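Local atomic coordinates of HDLP (histone deacetylase-like protein) (Aquifex aeolicus, PDB entry 1C3S), a protein that probably acts as a zinc-dependent deacetylase of the histone deacetylase family, with a likely part in acetoin breakdown. Residues Gly128-Ala133 / Ile144-Val149; Asp166-His171 / Gly256-Leu261; Tyr297-Leu302 / Ile333-Phe338. The protein carries 2 engineered substitutions. One frame throughout, in Å; residues are numbered along the deposited sequence.

Interaction 1: residues Gly128-Ala133 / Ile144-Val149; sequences GGMHHA and INNPAV. Unlike the reference sequence in segment 144-149: Asn-146 (reference Asp). With SHH (octanedioic acid hydroxyamide phenylamide), chain C.
Asn-145 holds its CG anti to the backbone N (chi1 -166°), which turns its amide onto Ala-133, while the next side chain, Asn-146, is folded between its own N and carbonyl carbon (chi1 66°) and faces Gly-129. From Asn-145, ND2 donates almost dead straight to Ala-133 O at 2.9 Å, within its own amide plane and onto a lone pair of the carbonyl. The other end of this amide works along the chain: OD1 takes the N-H of Ala-148 at 2.7 Å from above its carbonyl plane, so Asn-145 is also the N-cap of helix 146-156. Asn-146, where the reference sequence has Asp, receives Gly-129 N on a lone pair of OD1 at 2.6 Å; Thr-110 is a second partner of that oxygen. Its ND2 sits 2.8 Å from Met-130 N, donor against donor and not bonded. The Met-130 side chain crosses Asn-146 at about a right angle and bends at chi3, laying CE 3.6 Å from Ile-144 O. Met-130 O receives a CA-H...O contact from Asn-145 CA, and Pro-147 CG packs on Gly-129 CA. With the loop fastened in this way, the CB atoms of both histidines point away from 144-149, and their rings reach the bound hydroxamate. His-131 NE2 donates to SHH O1 at 3.2 Å, and His-132 NE2 accepts from SHH N1 at 2.8 Å, while their ND1 atoms are held by Asp-166 and Asp-173. Paired histidines, each backed by an aspartate, are characteristic of the zinc-dependent histone deacetylase active site.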
loop_
_atom_site.group_PDB
_atom_site.type_symbol
_atom_site.label_atom_id
_atom_site.label_comp_id
_atom_site.label_asym_id
_atom_site.label_seq_id
_atom_site.Cartn_x
_atom_site.Cartn_y
_atom_site.Cartn_z
ATOM N N GLY A 128 5.853 1.847 2.541
ATOM C CA GLY A 128 6.018 0.779 1.587
ATOM C C GLY A 128 4.712 0.458 0.913
ATOM O O GLY A 128 3.733 1.149 1.123
ATOM N N GLY A 129 4.694 -0.608 0.122
ATOM C CA GLY A 129 3.491 -0.959 -0.598
ATOM C C GLY A 129 3.439 -0.254 -1.944
ATOM O O GLY A 129 2.359 -0.021 -2.470
ATOM N N MET A 130 4.605 0.103 -2.482
ATOM C CA MET A 130 4.729 0.759 -3.799
ATOM C C MET A 130 4.758 -0.407 -4.780
ATOM O O MET A 130 5.808 -0.802 -5.287
ATOM C CB MET A 130 6.042 1.540 -3.859
ATOM C CG MET A 130 6.183 2.549 -2.733
ATOM S SD MET A 130 7.794 3.340 -2.621
ATOM C CE MET A 130 7.947 4.095 -4.199
ATOM N N HIS A 131 3.569 -0.931 -5.047
ATOM C CA HIS A 131 3.365 -2.132 -5.847
ATOM C C HIS A 131 3.281 -2.103 -7.355
ATOM O O HIS A 131 3.120 -3.150 -7.963
ATOM C CB HIS A 131 2.107 -2.806 -5.315
ATOM C CG HIS A 131 0.872 -1.973 -5.471
ATOM N ND1 HIS A 131 -0.332 -2.318 -4.902
ATOM C CD2 HIS A 131 0.641 -0.844 -6.182
ATOM C CE1 HIS A 131 -1.249 -1.434 -5.254
ATOM N NE2 HIS A 131 -0.684 -0.531 -6.031
ATOM N N HIS A 132 3.390 -0.929 -7.962
ATOM C CA HIS A 132 3.283 -0.820 -9.411
ATOM C C HIS A 132 4.573 -0.938 -10.226
ATOM O O HIS A 132 4.539 -1.397 -11.368
ATOM C CB HIS A 132 2.607 0.508 -9.778
ATOM C CG HIS A 132 1.155 0.592 -9.416
ATOM N ND1 HIS A 132 0.221 -0.312 -9.878
ATOM C CD2 HIS A 132 0.458 1.532 -8.729
ATOM C CE1 HIS A 132 -0.984 0.072 -9.493
ATOM N NE2 HIS A 132 -0.869 1.187 -8.796
ATOM N N ALA A 133 5.701 -0.521 -9.660
ATOM C CA ALA A 133 6.961 -0.521 -10.395
ATOM C C ALA A 133 7.368 -1.863 -10.988
ATOM O O ALA A 133 7.207 -2.909 -10.354
ATOM C CB ALA A 133 8.058 -0.007 -9.516
ATOM N N ILE A 144 10.361 2.283 -7.420
ATOM C CA ILE A 144 10.912 1.067 -6.841
ATOM C C ILE A 144 9.760 0.293 -6.239
ATOM O O ILE A 144 8.857 0.888 -5.645
ATOM C CB ILE A 144 11.972 1.385 -5.757
ATOM C CG1 ILE A 144 13.120 2.180 -6.401
ATOM C CG2 ILE A 144 12.511 0.085 -5.142
ATOM C CD1 ILE A 144 14.286 2.526 -5.476
ATOM N N ASN A 145 9.787 -1.025 -6.421
ATOM C CA ASN A 145 8.736 -1.921 -5.922
ATOM C C ASN A 145 9.167 -2.555 -4.592
ATOM O O ASN A 145 9.675 -3.680 -4.596
ATOM C CB ASN A 145 8.494 -3.033 -6.943
ATOM C CG ASN A 145 7.215 -3.798 -6.686
ATOM O OD1 ASN A 145 6.942 -4.227 -5.565
ATOM N ND2 ASN A 145 6.421 -3.979 -7.727
ATOM N N ASN A 146 8.978 -1.853 -3.468
ATOM C CA ASN A 146 9.385 -2.411 -2.179
ATOM C C ASN A 146 8.780 -3.794 -1.935
ATOM O O ASN A 146 9.466 -4.680 -1.438
ATOM C CB ASN A 146 9.106 -1.434 -1.012
ATOM C CG ASN A 146 7.628 -1.173 -0.771
ATOM O OD1 ASN A 146 6.944 -1.952 -0.108
ATOM N ND2 ASN A 146 7.127 -0.058 -1.314
ATOM N N PRO A 147 7.501 -4.013 -2.297
ATOM C CA PRO A 147 6.923 -5.337 -2.082
ATOM C C PRO A 147 7.729 -6.433 -2.793
ATOM O O PRO A 147 8.080 -7.442 -2.186
ATOM C CB PRO A 147 5.529 -5.184 -2.668
ATOM C CG PRO A 147 5.224 -3.758 -2.351
ATOM C CD PRO A 147 6.480 -3.134 -2.886
ATOM N N ALA A 148 8.028 -6.244 -4.073
ATOM C CA ALA A 148 8.784 -7.246 -4.804
ATOM C C ALA A 148 10.129 -7.407 -4.156
ATOM O O ALA A 148 10.525 -8.515 -3.822
ATOM C CB ALA A 148 8.949 -6.849 -6.274
ATOM N N VAL A 149 10.842 -6.300 -3.994
ATOM C CA VAL A 149 12.157 -6.325 -3.357
ATOM C C VAL A 149 12.097 -7.052 -2.016
ATOM O O VAL A 149 13.016 -7.798 -1.662
ATOM C CB VAL A 149 12.689 -4.903 -3.099
ATOM C CG1 VAL A 149 13.940 -4.970 -2.247
ATOM C CG2 VAL A 149 12.969 -4.192 -4.416
HETATM O O1 SHH C . -2.455 2.127 -5.814
HETATM O O2 SHH C . -2.566 4.912 -6.074
HETATM N N1 SHH C . -1.840 2.920 -6.798
HETATM C C1 SHH C . -2.289 4.199 -7.003
HETATM C C2 SHH C . -2.588 4.576 -8.371
HETATM C C3 SHH C . -1.685 5.665 -8.935
HETATM C C4 SHH C . -2.032 5.970 -10.375
HETATM C C5 SHH C . -3.042 7.092 -10.421
HETATM C C6 SHH C . -2.825 7.741 -11.772
HETATM C C7 SHH C . -4.061 8.484 -12.228
HETATM C C8 SHH C . -3.800 9.961 -12.205
HETATM O O3 SHH C . -2.917 10.530 -12.828
HETATM N N2 SHH C . -4.691 10.606 -11.425
HETATM C C9 SHH C . -4.719 12.001 -10.843
HETATM C C10 SHH C . -5.884 12.336 -10.066
HETATM C C11 SHH C . -6.008 13.670 -9.465
HETATM C C12 SHH C . -5.004 14.666 -9.644
HETATM C C13 SHH C . -3.832 14.307 -10.458
HETATM C C14 SHH C . -3.664 12.963 -11.060
#

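Interaction 2: residues Asp166-His171 / Gly256-Leu261; sequences DLDAHH and GTDPLL. With ZN (zinc ion), chain B; SHH (octanedioic acid hydroxyamide phenylamide), chain C.
Asp-168 and Asp-258 bring their carboxylates to one zinc ion by different torsions. In Asp-168, CG stands anti to the backbone N (chi1 -168°), and OD2 binds the metal at 1.9 Å. The same oxygen accepts His-170 N on its anti lone pair, closing an Asx turn, while OD1 is held by Gly-295 and Gln-254; the carboxylate can hardly rotate. Asp-258 is tucked between its N and carbonyl carbon (chi1 56°). Its OD2 reaches the zinc at 1.9 Å, and OD1 takes the N-H of Ala-169 on the syn side at 2.8 Å, so one carboxylate ties the metal to the 166-171 loop. His-170 supplies ND1 at 2.2 Å, its ring turned 55° from the Asp-258 carboxylate. Over one face of that ring lies SHH C2, and SHH O1 adds a fourth zinc bond of 1.8 Å. Gly-256 lets the two loops close to 4.3 Å between its CA and that of Asp-168; a CB there would run into Asp-168 OD1. Both loops leave the ends of neighbouring parallel strands, 162-166 and 250-254, with helix 272-286 against Leu-167 and helix 299-313 against Thr-257 and Leu-260.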
loop_
_atom_site.group_PDB
_atom_site.type_symbol
_atom_site.label_atom_id
_atom_site.label_comp_id
_atom_site.label_asym_id
_atom_site.label_seq_id
_atom_site.Cartn_x
_atom_site.Cartn_y
_atom_site.Cartn_z
ATOM N N ASP A 166 -2.921 -7.494 -1.277
ATOM C CA ASP A 166 -2.943 -6.076 -1.566
ATOM C C ASP A 166 -4.394 -5.570 -1.436
ATOM O O ASP A 166 -5.272 -5.977 -2.193
ATOM C CB ASP A 166 -2.405 -5.899 -2.993
ATOM C CG ASP A 166 -2.143 -4.455 -3.374
ATOM O OD1 ASP A 166 -3.106 -3.669 -3.465
ATOM O OD2 ASP A 166 -0.956 -4.115 -3.597
ATOM N N LEU A 167 -4.653 -4.697 -0.469
ATOM C CA LEU A 167 -6.007 -4.189 -0.300
ATOM C C LEU A 167 -6.100 -2.769 -0.825
ATOM O O LEU A 167 -7.092 -2.092 -0.624
ATOM C CB LEU A 167 -6.433 -4.228 1.166
ATOM C CG LEU A 167 -6.245 -5.549 1.917
ATOM C CD1 LEU A 167 -6.795 -5.384 3.332
ATOM C CD2 LEU A 167 -6.926 -6.682 1.198
ATOM N N ASP A 168 -5.050 -2.333 -1.505
ATOM C CA ASP A 168 -5.017 -1.013 -2.090
ATOM C C ASP A 168 -6.078 -1.026 -3.169
ATOM O O ASP A 168 -6.285 -2.046 -3.822
ATOM C CB ASP A 168 -3.679 -0.771 -2.751
ATOM C CG ASP A 168 -3.472 0.660 -3.110
ATOM O OD1 ASP A 168 -2.879 1.370 -2.275
ATOM O OD2 ASP A 168 -3.916 1.072 -4.203
ATOM N N ALA A 169 -6.720 0.114 -3.372
ATOM C CA ALA A 169 -7.772 0.262 -4.361
ATOM C C ALA A 169 -7.362 -0.068 -5.791
ATOM O O ALA A 169 -8.233 -0.243 -6.644
ATOM C CB ALA A 169 -8.334 1.670 -4.299
ATOM N N HIS A 170 -6.059 -0.148 -6.065
ATOM C CA HIS A 170 -5.600 -0.472 -7.421
ATOM C C HIS A 170 -4.782 -1.758 -7.476
ATOM O O HIS A 170 -4.065 -2.090 -6.535
ATOM C CB HIS A 170 -4.714 0.631 -8.006
ATOM C CG HIS A 170 -5.256 2.004 -7.837
ATOM N ND1 HIS A 170 -5.403 2.567 -6.596
ATOM C CD2 HIS A 170 -5.642 2.892 -8.780
ATOM C CE1 HIS A 170 -5.869 3.777 -6.809
ATOM N NE2 HIS A 170 -6.030 4.022 -8.118
ATOM N N HIS A 171 -4.881 -2.449 -8.611
ATOM C CA HIS A 171 -4.149 -3.685 -8.861
ATOM C C HIS A 171 -2.651 -3.464 -8.777
ATOM O O HIS A 171 -2.114 -2.508 -9.309
ATOM C CB HIS A 171 -4.508 -4.210 -10.252
ATOM C CG HIS A 171 -3.640 -5.334 -10.734
ATOM N ND1 HIS A 171 -3.546 -6.543 -10.077
ATOM C CD2 HIS A 171 -2.872 -5.451 -11.842
ATOM C CE1 HIS A 171 -2.759 -7.354 -10.759
ATOM N NE2 HIS A 171 -2.340 -6.715 -11.833
ATOM N N GLY A 256 -3.176 0.223 1.538
ATOM C CA GLY A 256 -3.381 1.543 0.978
ATOM C C GLY A 256 -4.728 2.032 1.480
ATOM O O GLY A 256 -5.688 1.263 1.530
ATOM N N THR A 257 -4.805 3.306 1.860
ATOM C CA THR A 257 -6.048 3.867 2.373
ATOM C C THR A 257 -6.856 4.486 1.254
ATOM O O THR A 257 -7.867 5.150 1.507
ATOM C CB THR A 257 -5.799 4.972 3.428
ATOM O OG1 THR A 257 -5.091 6.065 2.822
ATOM C CG2 THR A 257 -4.982 4.428 4.605
ATOM N N ASP A 258 -6.439 4.281 0.009
ATOM C CA ASP A 258 -7.206 4.897 -1.050
ATOM C C ASP A 258 -8.557 4.247 -1.329
ATOM O O ASP A 258 -9.354 4.814 -2.072
ATOM C CB ASP A 258 -6.397 5.059 -2.348
ATOM C CG ASP A 258 -5.818 3.766 -2.847
ATOM O OD1 ASP A 258 -6.325 2.700 -2.432
ATOM O OD2 ASP A 258 -4.875 3.824 -3.677
ATOM N N PRO A 259 -8.831 3.043 -0.773
ATOM C CA PRO A 259 -10.150 2.462 -1.049
ATOM C C PRO A 259 -11.235 3.249 -0.299
ATOM O O PRO A 259 -12.417 3.154 -0.620
ATOM C CB PRO A 259 -10.006 1.034 -0.533
ATOM C CG PRO A 259 -9.119 1.231 0.638
ATOM C CD PRO A 259 -8.027 2.077 0.001
ATOM N N LEU A 260 -10.814 4.039 0.690
ATOM C CA LEU A 260 -11.729 4.853 1.491
ATOM C C LEU A 260 -12.518 5.908 0.721
ATOM O O LEU A 260 -11.984 6.580 -0.166
ATOM C CB LEU A 260 -10.961 5.549 2.627
ATOM C CG LEU A 260 -10.341 4.669 3.713
ATOM C CD1 LEU A 260 -9.547 5.522 4.667
ATOM C CD2 LEU A 260 -11.440 3.909 4.449
ATOM N N LEU A 261 -13.782 6.064 1.110
ATOM C CA LEU A 261 -14.727 7.027 0.525
ATOM C C LEU A 261 -14.220 8.430 0.172
ATOM O O LEU A 261 -14.525 8.940 -0.909
ATOM C CB LEU A 261 -15.931 7.190 1.452
ATOM C CG LEU A 261 -16.939 8.274 1.055
ATOM C CD1 LEU A 261 -17.569 7.896 -0.255
ATOM C CD2 LEU A 261 -18.008 8.437 2.129
HETATM ZN ZN ZN B . -3.959 2.819 -5.011
HETATM O O1 SHH C . -2.455 2.127 -5.814
HETATM O O2 SHH C . -2.566 4.912 -6.074
HETATM N N1 SHH C . -1.840 2.920 -6.798
HETATM C C1 SHH C . -2.289 4.199 -7.003
HETATM C C2 SHH C . -2.588 4.576 -8.371
HETATM C C3 SHH C . -1.685 5.665 -8.935
HETATM C C4 SHH C . -2.032 5.970 -10.375
HETATM C C5 SHH C . -3.042 7.092 -10.421
HETATM C C6 SHH C . -2.825 7.741 -11.772
HETATM C C7 SHH C . -4.061 8.484 -12.228
HETATM C C8 SHH C . -3.800 9.961 -12.205
HETATM O O3 SHH C . -2.917 10.530 -12.828
HETATM N N2 SHH C . -4.691 10.606 -11.425
HETATM C C9 SHH C . -4.719 12.001 -10.843
HETATM C C10 SHH C . -5.884 12.336 -10.066
HETATM C C11 SHH C . -6.008 13.670 -9.465
HETATM C C12 SHH C . -5.004 14.666 -9.644
HETATM C C13 SHH C . -3.832 14.307 -10.458
HETATM C C14 SHH C . -3.664 12.963 -11.060
#

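Interaction 3: residues Tyr297-Leu302 / Ile333-Phe338; sequences YHPYAL and IDFEEF. With SHH (octanedioic acid hydroxyamide phenylamide), chain C.
The start of helix 299-313, with its Pro-299 and the N-cap residue His-298, is covered here by Phe-335 of the loop that follows helix 324-332. Phe-335 has CG anti to its backbone N (chi1 159°), and this brings one ring face against Pro-299. Pro-299 CD lies over that face, 3.8 Å from the centroid and 19° off the normal, a CH-pi contact. The imidazole of His-298 meets the same phenyl obliquely, the planes 81° apart and the centroids 4.8 Å from each other. Tyr-297 O approaches Phe-335 CE1 at 3.6 Å, and Ile-333 extends the apolar patch by resting CD1 4.0 Å from Pro-299 CB. A leucine in place of Phe-335 has no flat face for Pro-299 CD, which would probably leave a gap there and the His-298 ring less firmly packed. Glu-337 OE2 has a weak hydrogen bond to Tyr-264. Beyond the apolar patch, the Tyr-297 side chain leads away from Phe-335. Its OH donates to SHH O2, modelled at 2.3 Å, too short for the length to be trusted, with the acceptor lying near the ring plane. A tyrosine just before a helix, reaching into the pocket to bind the carbonyl of a zinc-bound hydroxamate, is typical of the histone deacetylase active site.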
loop_
_atom_site.group_PDB
_atom_site.type_symbol
_atom_site.label_atom_id
_atom_site.label_comp_id
_atom_site.label_asym_id
_atom_site.label_seq_id
_atom_site.Cartn_x
_atom_site.Cartn_y
_atom_site.Cartn_z
ATOM N N TYR A 297 -4.453 9.393 -0.752
ATOM C CA TYR A 297 -4.265 10.774 -1.152
ATOM C C TYR A 297 -5.004 11.830 -0.357
ATOM O O TYR A 297 -4.784 13.028 -0.551
ATOM C CB TYR A 297 -4.568 10.874 -2.634
ATOM C CG TYR A 297 -3.861 9.768 -3.370
ATOM C CD1 TYR A 297 -4.397 8.476 -3.421
ATOM C CD2 TYR A 297 -2.580 9.972 -3.885
ATOM C CE1 TYR A 297 -3.671 7.418 -3.956
ATOM C CE2 TYR A 297 -1.852 8.938 -4.413
ATOM C CZ TYR A 297 -2.384 7.658 -4.444
ATOM O OH TYR A 297 -1.576 6.637 -4.890
ATOM N N HIS A 298 -5.874 11.392 0.538
ATOM C CA HIS A 298 -6.590 12.339 1.367
ATOM C C HIS A 298 -5.869 12.356 2.714
ATOM O O HIS A 298 -5.875 11.365 3.450
ATOM C CB HIS A 298 -8.027 11.913 1.590
ATOM C CG HIS A 298 -8.841 12.964 2.257
ATOM N ND1 HIS A 298 -9.445 13.985 1.558
ATOM C CD2 HIS A 298 -9.055 13.225 3.565
ATOM C CE1 HIS A 298 -9.998 14.830 2.409
ATOM N NE2 HIS A 298 -9.774 14.394 3.632
ATOM N N PRO A 299 -5.269 13.497 3.073
ATOM C CA PRO A 299 -4.545 13.597 4.345
ATOM C C PRO A 299 -5.325 13.117 5.580
ATOM O O PRO A 299 -4.766 12.406 6.428
ATOM C CB PRO A 299 -4.173 15.079 4.397
ATOM C CG PRO A 299 -5.312 15.733 3.573
ATOM C CD PRO A 299 -5.275 14.802 2.389
ATOM N N TYR A 300 -6.603 13.485 5.667
ATOM C CA TYR A 300 -7.460 13.110 6.794
ATOM C C TYR A 300 -7.757 11.612 6.890
ATOM O O TYR A 300 -7.700 11.027 7.967
ATOM C CB TYR A 300 -8.801 13.864 6.711
ATOM C CG TYR A 300 -8.735 15.381 6.835
ATOM C CD1 TYR A 300 -7.641 16.105 6.341
ATOM C CD2 TYR A 300 -9.824 16.103 7.347
ATOM C CE1 TYR A 300 -7.635 17.503 6.344
ATOM C CE2 TYR A 300 -9.827 17.505 7.351
ATOM C CZ TYR A 300 -8.731 18.190 6.841
ATOM O OH TYR A 300 -8.754 19.560 6.778
ATOM N N ALA A 301 -8.108 11.002 5.763
ATOM C CA ALA A 301 -8.423 9.587 5.741
ATOM C C ALA A 301 -7.159 8.817 6.020
ATOM O O ALA A 301 -7.134 7.888 6.834
ATOM C CB ALA A 301 -8.981 9.210 4.402
ATOM N N LEU A 302 -6.099 9.222 5.331
ATOM C CA LEU A 302 -4.777 8.627 5.472
ATOM C C LEU A 302 -4.421 8.538 6.954
ATOM O O LEU A 302 -4.218 7.459 7.496
ATOM C CB LEU A 302 -3.777 9.514 4.743
ATOM C CG LEU A 302 -2.265 9.319 4.749
ATOM C CD1 LEU A 302 -1.677 10.441 3.896
ATOM C CD2 LEU A 302 -1.685 9.382 6.137
ATOM N N ILE A 333 -2.583 21.403 6.912
ATOM C CA ILE A 333 -2.151 20.843 5.646
ATOM C C ILE A 333 -2.986 21.434 4.537
ATOM O O ILE A 333 -4.208 21.428 4.627
ATOM C CB ILE A 333 -2.364 19.323 5.604
ATOM C CG1 ILE A 333 -1.553 18.655 6.702
ATOM C CG2 ILE A 333 -1.970 18.776 4.246
ATOM C CD1 ILE A 333 -1.743 17.175 6.730
ATOM N N ASP A 334 -2.348 21.966 3.503
ATOM C CA ASP A 334 -3.131 22.481 2.392
ATOM C C ASP A 334 -3.296 21.306 1.440
ATOM O O ASP A 334 -2.323 20.792 0.883
ATOM C CB ASP A 334 -2.449 23.648 1.673
ATOM C CG ASP A 334 -1.073 23.303 1.178
ATOM O OD1 ASP A 334 -0.615 23.950 0.212
ATOM O OD2 ASP A 334 -0.445 22.404 1.774
ATOM N N PHE A 335 -4.540 20.876 1.281
ATOM C CA PHE A 335 -4.865 19.756 0.426
ATOM C C PHE A 335 -5.785 20.149 -0.721
ATOM O O PHE A 335 -5.615 19.690 -1.854
ATOM C CB PHE A 335 -5.521 18.663 1.268
ATOM C CG PHE A 335 -6.330 17.691 0.468
ATOM C CD1 PHE A 335 -5.757 16.983 -0.586
ATOM C CD2 PHE A 335 -7.671 17.489 0.762
ATOM C CE1 PHE A 335 -6.510 16.091 -1.339
ATOM C CE2 PHE A 335 -8.434 16.598 0.018
ATOM C CZ PHE A 335 -7.853 15.897 -1.035
ATOM N N GLU A 336 -6.751 21.009 -0.420
ATOM C CA GLU A 336 -7.730 21.436 -1.410
ATOM C C GLU A 336 -8.564 20.216 -1.781
ATOM O O GLU A 336 -8.068 19.280 -2.406
ATOM C CB GLU A 336 -7.054 21.994 -2.671
ATOM C CG GLU A 336 -8.051 22.379 -3.777
ATOM C CD GLU A 336 -7.384 22.715 -5.105
ATOM O OE1 GLU A 336 -6.647 21.847 -5.626
ATOM O OE2 GLU A 336 -7.605 23.834 -5.629
ATOM N N GLU A 337 -9.829 20.230 -1.376
ATOM C CA GLU A 337 -10.743 19.135 -1.665
ATOM C C GLU A 337 -10.985 19.155 -3.183
ATOM O O GLU A 337 -11.113 20.230 -3.773
ATOM C CB GLU A 337 -12.053 19.373 -0.912
ATOM C CG GLU A 337 -12.751 18.126 -0.396
ATOM C CD GLU A 337 -11.971 17.433 0.699
ATOM O OE1 GLU A 337 -11.649 18.083 1.719
ATOM O OE2 GLU A 337 -11.688 16.232 0.541
ATOM N N PHE A 338 -11.046 17.982 -3.814
ATOM C CA PHE A 338 -11.258 17.907 -5.262
ATOM C C PHE A 338 -12.658 18.371 -5.641
ATOM O O PHE A 338 -12.811 19.294 -6.435
ATOM C CB PHE A 338 -11.031 16.483 -5.766
ATOM C CG PHE A 338 -11.027 16.364 -7.260
ATOM C CD1 PHE A 338 -10.036 16.991 -8.020
ATOM C CD2 PHE A 338 -12.018 15.636 -7.916
ATOM C CE1 PHE A 338 -10.035 16.893 -9.416
ATOM C CE2 PHE A 338 -12.027 15.533 -9.310
ATOM C CZ PHE A 338 -11.033 16.161 -10.062
HETATM O O1 SHH C . -2.455 2.127 -5.814
HETATM O O2 SHH C . -2.566 4.912 -6.074
HETATM N N1 SHH C . -1.840 2.920 -6.798
HETATM C C1 SHH C . -2.289 4.199 -7.003
HETATM C C2 SHH C . -2.588 4.576 -8.371
HETATM C C3 SHH C . -1.685 5.665 -8.935
HETATM C C4 SHH C . -2.032 5.970 -10.375
HETATM C C5 SHH C . -3.042 7.092 -10.421
HETATM C C6 SHH C . -2.825 7.741 -11.772
HETATM C C7 SHH C . -4.061 8.484 -12.228
HETATM C C8 SHH C . -3.800 9.961 -12.205
HETATM O O3 SHH C . -2.917 10.530 -12.828
HETATM N N2 SHH C . -4.691 10.606 -11.425
HETATM C C9 SHH C . -4.719 12.001 -10.843
HETATM C C10 SHH C . -5.884 12.336 -10.066
HETATM C C11 SHH C . -6.008 13.670 -9.465
HETATM C C12 SHH C . -5.004 14.666 -9.644
HETATM C C13 SHH C . -3.832 14.307 -10.458
HETATM C C14 SHH C . -3.664 12.963 -11.060
#

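Interactions 1 and 2 are buried near the middle of the chain and touch each other, above all where His-131 meets Asp-166; interaction 3 lies farther out, its centre about 17 Å from that of the chain, and is only partly buried. All three touch the same inhibitor, yet by different chemistry: interaction 1 secures a loop to a helix start with side-chain amides, interaction 2 joins two loops through metal and carboxylates, and interaction 3 is mainly apolar and aromatic packing. Helix 299-313, whose first turn interaction 3 covers, also packs on the 256-261 loop, so interactions 2 and 3 share that element. Interactions 1 and 3 do not touch.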